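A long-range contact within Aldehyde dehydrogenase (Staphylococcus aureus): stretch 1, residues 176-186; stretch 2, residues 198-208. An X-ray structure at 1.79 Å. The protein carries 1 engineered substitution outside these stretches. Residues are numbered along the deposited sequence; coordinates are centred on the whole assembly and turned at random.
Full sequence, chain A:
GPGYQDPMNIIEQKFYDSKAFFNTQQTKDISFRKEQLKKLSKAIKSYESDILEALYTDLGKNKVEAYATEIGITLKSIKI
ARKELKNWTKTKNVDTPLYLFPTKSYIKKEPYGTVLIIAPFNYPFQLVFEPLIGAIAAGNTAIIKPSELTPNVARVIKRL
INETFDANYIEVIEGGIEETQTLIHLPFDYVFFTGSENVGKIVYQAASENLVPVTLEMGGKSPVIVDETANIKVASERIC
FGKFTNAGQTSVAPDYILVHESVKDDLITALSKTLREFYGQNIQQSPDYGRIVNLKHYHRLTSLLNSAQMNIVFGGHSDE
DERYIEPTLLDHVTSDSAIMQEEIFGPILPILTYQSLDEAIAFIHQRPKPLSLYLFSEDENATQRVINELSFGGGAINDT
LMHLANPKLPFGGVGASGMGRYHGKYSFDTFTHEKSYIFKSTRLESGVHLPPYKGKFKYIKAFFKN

Stretch 1, residues 176-186: GIEETQTLIHL
Stretch 2 (198-208) NVGKIVYQAAS

Two helices that run in nearly the same direction can pack without a single direct hydrogen bond, provided that the bumps of one find hollows between the side chains of the other, and this contact in an aldehyde dehydrogenase is a compact example. Helix 177-184, preceded by Gly176 at the N-cap, lies beside helix 198-208, which is helical throughout and extends beyond both ends of its stretch. Their axes cross at -26° and approach to 9.9 Å. The backbones converge toward the C-terminal end: the CA atoms of Ile177 and Val199 are 8.6 Å apart, those of His185 and Ala206 only 5.7 Å.

At the wide end, long side chains span the gap. Ile177 (t, p) leaves its backbone sideways, yet its CD1 comes within 4.4 Å of CG2 of Val199 (t), a loose apolar touch. One turn on, Gln181 (t, p) also reaches inward, its OE1 lying 3.6 Å from CG2 of Ile202 (m, t).

Ile184 (p, t) is the principal bump. It points toward the second helix and enters a hollow lined by three residues: its CD1 is 3.8 Å from CG2 of Ile202, its CG2 is 4.0 Å from CG2 of Val203 (t), and its CG1 is 3.7 Å from CB of Ala206. The methyl of Ala206 takes up little room, so the backbone can come close as well, with Ile184 O 3.6 Å from Ala206 CB.

His185 (m, chi2 -57°) starts away from the partner, but its ring swings back, setting CE1 3.8 Å from Ala206 CB in an oblique approach. Here a water supplies the polar link: it donates to Ala206 O at 2.6 Å and hydrogen-bonds His185 ND1 at 2.8 Å. Apolar fit thus dominates the 350 Å² buried, with one water bridging the narrow end.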

# COMPACT_ATOMS: atom_id res chain seq x y z
N GLY A 176 -2.29 -20.01 -19.57
CA GLY A 176 -1.07 -20.16 -18.80
C GLY A 176 -0.30 -18.87 -18.67
O GLY A 176 -0.88 -17.79 -18.57
N ILE A 177 1.03 -18.98 -18.69
CA ILE A 177 1.88 -17.81 -18.42
C ILE A 177 1.73 -16.76 -19.52
O ILE A 177 1.86 -15.56 -19.25
CB ILE A 177 3.35 -18.26 -18.25
CG1 ILE A 177 4.22 -17.09 -17.78
CG2 ILE A 177 3.90 -18.85 -19.54
CD1 ILE A 177 3.88 -16.59 -16.39
N GLU A 178 1.44 -17.18 -20.75
CA GLU A 178 1.36 -16.20 -21.84
C GLU A 178 0.08 -15.39 -21.78
O GLU A 178 0.07 -14.22 -22.18
CB GLU A 178 1.51 -16.90 -23.19
CG GLU A 178 2.92 -17.42 -23.45
CD GLU A 178 3.99 -16.38 -23.18
OE1 GLU A 178 5.05 -16.75 -22.64
OE2 GLU A 178 3.79 -15.19 -23.52
N GLU A 179 -1.02 -15.98 -21.29
CA GLU A 179 -2.21 -15.18 -21.03
C GLU A 179 -1.96 -14.21 -19.89
O GLU A 179 -2.40 -13.05 -19.94
CB GLU A 179 -3.40 -16.08 -20.72
CG GLU A 179 -4.03 -16.74 -21.93
CD GLU A 179 -3.12 -17.76 -22.59
OE1 GLU A 179 -3.01 -17.75 -23.83
OE2 GLU A 179 -2.49 -18.56 -21.86
N THR A 180 -1.24 -14.66 -18.85
CA THR A 180 -0.84 -13.75 -17.78
C THR A 180 0.05 -12.64 -18.32
O THR A 180 -0.09 -11.47 -17.93
CB THR A 180 -0.11 -14.52 -16.68
OG1 THR A 180 -0.97 -15.55 -16.17
CG2 THR A 180 0.29 -13.59 -15.55
N GLN A 181 0.97 -12.99 -19.23
CA GLN A 181 1.84 -11.99 -19.84
C GLN A 181 1.04 -10.91 -20.55
O GLN A 181 1.33 -9.72 -20.42
CB GLN A 181 2.80 -12.67 -20.82
CG GLN A 181 4.12 -11.95 -21.01
CD GLN A 181 5.05 -12.12 -19.83
OE1 GLN A 181 5.43 -11.15 -19.18
NE2 GLN A 181 5.42 -13.36 -19.54
N THR A 182 0.01 -11.31 -21.30
CA THR A 182 -0.83 -10.34 -21.99
C THR A 182 -1.54 -9.42 -21.01
O THR A 182 -1.68 -8.22 -21.26
CB THR A 182 -1.84 -11.06 -22.88
OG1 THR A 182 -1.14 -11.91 -23.80
CG2 THR A 182 -2.68 -10.06 -23.66
N LEU A 183 -2.00 -9.97 -19.88
CA LEU A 183 -2.80 -9.19 -18.95
C LEU A 183 -1.96 -8.19 -18.17
O LEU A 183 -2.38 -7.04 -17.97
CB LEU A 183 -3.54 -10.13 -17.99
CG LEU A 183 -4.71 -10.89 -18.61
CD1 LEU A 183 -5.06 -12.11 -17.79
CD2 LEU A 183 -5.91 -9.97 -18.73
N ILE A 184 -0.76 -8.59 -17.72
CA ILE A 184 0.03 -7.72 -16.85
C ILE A 184 0.66 -6.55 -17.59
O ILE A 184 1.12 -5.61 -16.94
CB ILE A 184 1.14 -8.53 -16.14
CG1 ILE A 184 2.05 -9.23 -17.14
CG2 ILE A 184 0.52 -9.53 -15.17
CD1 ILE A 184 3.15 -10.04 -16.49
N HIS A 185 0.68 -6.57 -18.92
CA HIS A 185 1.17 -5.44 -19.70
C HIS A 185 0.07 -4.45 -20.06
O HIS A 185 0.37 -3.42 -20.67
CB HIS A 185 1.86 -5.94 -20.97
CG HIS A 185 3.17 -6.61 -20.72
ND1 HIS A 185 4.21 -6.00 -20.05
CD2 HIS A 185 3.62 -7.85 -21.05
CE1 HIS A 185 5.24 -6.82 -19.98
NE2 HIS A 185 4.90 -7.96 -20.57
N LEU A 186 -1.18 -4.75 -19.70
CA LEU A 186 -2.29 -3.83 -19.91
C LEU A 186 -2.40 -2.86 -18.73
O LEU A 186 -2.13 -3.23 -17.59
CB LEU A 186 -3.59 -4.60 -20.07
CG LEU A 186 -3.67 -5.48 -21.33
CD1 LEU A 186 -4.96 -6.29 -21.35
CD2 LEU A 186 -3.54 -4.62 -22.57
N ASN A 198 8.95 -16.18 -8.46
CA ASN A 198 9.36 -16.00 -9.85
C ASN A 198 8.33 -15.21 -10.65
O ASN A 198 8.65 -14.19 -11.28
CB ASN A 198 9.62 -17.35 -10.51
N VAL A 199 7.07 -15.66 -10.63
CA VAL A 199 6.02 -14.98 -11.39
C VAL A 199 5.70 -13.62 -10.77
O VAL A 199 5.42 -12.66 -11.48
CB VAL A 199 4.77 -15.88 -11.48
CG1 VAL A 199 3.64 -15.15 -12.17
CG2 VAL A 199 5.10 -17.17 -12.22
N GLY A 200 5.76 -13.53 -9.44
CA GLY A 200 5.50 -12.25 -8.79
C GLY A 200 6.47 -11.17 -9.24
O GLY A 200 6.08 -10.01 -9.40
N LYS A 201 7.73 -11.53 -9.45
CA LYS A 201 8.70 -10.57 -9.98
C LYS A 201 8.31 -10.11 -11.38
O LYS A 201 8.46 -8.93 -11.71
CB LYS A 201 10.10 -11.19 -9.99
CG LYS A 201 10.69 -11.45 -8.60
N ILE A 202 7.81 -11.02 -12.21
CA ILE A 202 7.41 -10.67 -13.57
C ILE A 202 6.19 -9.75 -13.54
O ILE A 202 6.13 -8.74 -14.25
CB ILE A 202 7.13 -11.94 -14.40
CG1 ILE A 202 8.41 -12.78 -14.52
CG2 ILE A 202 6.58 -11.59 -15.78
CD1 ILE A 202 8.18 -14.16 -15.13
N VAL A 203 5.19 -10.11 -12.73
CA VAL A 203 3.98 -9.28 -12.59
C VAL A 203 4.35 -7.87 -12.16
O VAL A 203 3.83 -6.88 -12.69
CB VAL A 203 3.01 -9.94 -11.59
CG1 VAL A 203 1.87 -8.99 -11.24
CG2 VAL A 203 2.49 -11.26 -12.13
N TYR A 204 5.27 -7.76 -11.20
CA TYR A 204 5.55 -6.48 -10.58
C TYR A 204 6.49 -5.61 -11.41
O TYR A 204 6.44 -4.38 -11.29
CB TYR A 204 6.09 -6.74 -9.17
CG TYR A 204 6.34 -5.52 -8.32
CD1 TYR A 204 5.32 -4.63 -8.05
CD2 TYR A 204 7.56 -5.34 -7.68
CE1 TYR A 204 5.53 -3.53 -7.24
CE2 TYR A 204 7.77 -4.25 -6.86
CZ TYR A 204 6.76 -3.35 -6.64
OH TYR A 204 6.97 -2.26 -5.82
N GLN A 205 7.32 -6.21 -12.26
CA GLN A 205 8.08 -5.42 -13.22
C GLN A 205 7.19 -4.93 -14.35
O GLN A 205 7.33 -3.79 -14.81
CB GLN A 205 9.24 -6.25 -13.77
CG GLN A 205 10.33 -6.55 -12.75
CD GLN A 205 11.35 -7.55 -13.25
OE1 GLN A 205 11.46 -8.66 -12.73
NE2 GLN A 205 12.09 -7.17 -14.28
N ALA A 206 6.26 -5.77 -14.81
CA ALA A 206 5.33 -5.37 -15.86
C ALA A 206 4.43 -4.24 -15.38
O ALA A 206 4.22 -3.25 -16.09
CB ALA A 206 4.50 -6.56 -16.31
N ALA A 207 3.89 -4.37 -14.17
CA ALA A 207 3.04 -3.32 -13.61
C ALA A 207 3.81 -2.02 -13.43
O ALA A 207 3.25 -0.93 -13.61
CB ALA A 207 2.45 -3.79 -12.28
N SER A 208 5.09 -2.11 -13.07
CA SER A 208 5.87 -0.91 -12.79
C SER A 208 6.00 -0.04 -14.04
O SER A 208 6.00 1.19 -13.95
CB SER A 208 7.25 -1.28 -12.25
OG SER A 208 8.09 -1.75 -13.28
O HOH W 1 4.23 -3.59 -18.71